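Copper-transporting atpase (Sulfolobus solfataricus, PDB 2YJ3) probably couples ATP hydrolysis to the transport of copper or related cations across the cell membrane, this chain being its cytoplasmic catalytic (phosphorylation and nucleotide-binding) part. Local coordinates at residues A[42-47]-A[131-136]. The protein carries 1 engineered substitution. Numbering follows the deposited sequence.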
# COMPACT_ATOMS: atom_id res chain seq x y z
N GLY A 42 -3.42 -0.10 4.82
CA GLY A 42 -3.16 -1.22 3.93
C GLY A 42 -4.37 -1.64 3.13
O GLY A 42 -4.24 -2.24 2.07
N THR A 43 -5.57 -1.33 3.62
CA THR A 43 -6.77 -1.69 2.88
C THR A 43 -7.52 -0.46 2.35
O THR A 43 -7.86 0.46 3.10
CB THR A 43 -7.71 -2.63 3.69
OG1 THR A 43 -8.80 -3.07 2.86
CG2 THR A 43 -8.27 -1.91 4.91
N PRO A 44 -7.75 -0.44 1.03
CA PRO A 44 -8.40 0.68 0.34
C PRO A 44 -9.90 0.66 0.60
O PRO A 44 -10.40 -0.27 1.23
CB PRO A 44 -8.12 0.39 -1.13
CG PRO A 44 -8.07 -1.10 -1.20
CD PRO A 44 -7.46 -1.55 0.11
N ILE A 45 -10.61 1.68 0.12
CA ILE A 45 -12.07 1.67 0.18
C ILE A 45 -12.69 1.91 -1.19
O ILE A 45 -12.08 2.50 -2.08
CB ILE A 45 -12.65 2.72 1.17
CG1 ILE A 45 -12.20 4.13 0.80
CG2 ILE A 45 -12.25 2.39 2.61
CD1 ILE A 45 -12.70 5.21 1.77
N VAL A 46 -13.91 1.43 -1.33
CA VAL A 46 -14.74 1.73 -2.48
C VAL A 46 -15.21 3.17 -2.33
O VAL A 46 -15.90 3.50 -1.36
CB VAL A 46 -15.93 0.79 -2.49
CG1 VAL A 46 -17.00 1.28 -3.44
CG2 VAL A 46 -15.46 -0.66 -2.81
N THR A 47 -14.81 4.04 -3.25
CA THR A 47 -15.28 5.42 -3.25
C THR A 47 -16.51 5.61 -4.15
O THR A 47 -17.23 6.61 -4.04
CB THR A 47 -14.18 6.41 -3.67
OG1 THR A 47 -13.52 5.93 -4.85
CG2 THR A 47 -13.16 6.57 -2.55
N PHE A 131 -16.13 -0.14 -10.13
CA PHE A 131 -15.82 0.49 -8.84
C PHE A 131 -14.70 1.47 -9.03
O PHE A 131 -13.76 1.21 -9.79
CB PHE A 131 -15.27 -0.53 -7.82
CG PHE A 131 -16.22 -1.63 -7.47
CD1 PHE A 131 -16.31 -2.77 -8.27
CD2 PHE A 131 -17.01 -1.54 -6.34
CE1 PHE A 131 -17.18 -3.78 -7.94
CE2 PHE A 131 -17.88 -2.56 -5.99
CZ PHE A 131 -17.98 -3.67 -6.79
N ASN A 132 -14.80 2.60 -8.32
CA ASN A 132 -13.63 3.42 -8.04
C ASN A 132 -13.20 3.02 -6.63
O ASN A 132 -14.03 2.97 -5.74
CB ASN A 132 -14.01 4.90 -8.05
CG ASN A 132 -13.61 5.60 -9.34
OD1 ASN A 132 -14.12 5.29 -10.43
ND2 ASN A 132 -12.71 6.57 -9.23
N ILE A 133 -11.92 2.70 -6.43
CA ILE A 133 -11.41 2.43 -5.09
C ILE A 133 -10.22 3.35 -4.81
O ILE A 133 -9.44 3.65 -5.70
CB ILE A 133 -10.97 0.96 -4.89
CG1 ILE A 133 -9.57 0.73 -5.46
CG2 ILE A 133 -11.98 -0.01 -5.47
CD1 ILE A 133 -8.45 1.04 -4.48
N SER A 134 -10.09 3.79 -3.57
CA SER A 134 -8.97 4.66 -3.22
C SER A 134 -8.33 4.28 -1.88
O SER A 134 -8.96 3.65 -1.03
CB SER A 134 -9.41 6.12 -3.20
OG SER A 134 -10.25 6.37 -2.09
N ASP A 135 -7.06 4.65 -1.73
CA ASP A 135 -6.36 4.49 -0.47
C ASP A 135 -6.87 5.52 0.53
O ASP A 135 -7.31 6.60 0.14
CB ASP A 135 -4.84 4.63 -0.67
CG ASP A 135 -4.20 3.37 -1.29
OD1 ASP A 135 -4.72 2.26 -1.07
OD2 ASP A 135 -3.16 3.50 -1.98
N VAL A 136 -6.83 5.17 1.81
CA VAL A 136 -7.22 6.08 2.88
C VAL A 136 -5.97 6.55 3.61
O VAL A 136 -5.20 5.75 4.13
CB VAL A 136 -8.15 5.37 3.89
CG1 VAL A 136 -8.41 6.27 5.10
CG2 VAL A 136 -9.45 4.98 3.22
O HOH W 1 -5.93 2.83 2.45
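Ile-45 and Val-136 cross at about a right angle, Ile-45 CD1 lying 3.6 Å from Val-136 CG2; chi1 of 58° sets Ile-45 CG1 between its backbone N and carbonyl carbon, 3.8 Å from the same methyl. An alanine in its place would probably cost Val-136 CG2 its contacts with CG1, CG2 and CD1 and open a gap beside that methyl. On the face carrying Val-46 and Ile-133, Ile-133 lies alongside Pro-44 from the preceding loop, their ends turned in one direction, packed tightly at 3.4 Å between Pro-44 CB and Ile-133 CD1. Val-46 directs both methyls at Phe-131 CD2, an oblique approach to the ring. Ile-45 and Ser-134 form an antiparallel hydrogen-bonded pair, each backbone N giving a bond to the other's O. Beyond it, Asn-132 O accepts Thr-47 N (2.8 Å) and, weakly, Thr-47 OG1 (3.1 Å). A water accepts from Val-136 N and probably donates to Thr-43 O. Asp-135 turns to ATP-binding Lys-35 (salt bridge) and Thr-36 (hydrogen bond). Edge strand 45-50 thus pairs with 126-134 in the nucleotide-binding domain's antiparallel sheet, where both segments lead across to the HAD-like phosphorylation domain; helix 69-81 packs on Pro-44, Val-46 and Ile-133, and helix 53-63 on Phe-131.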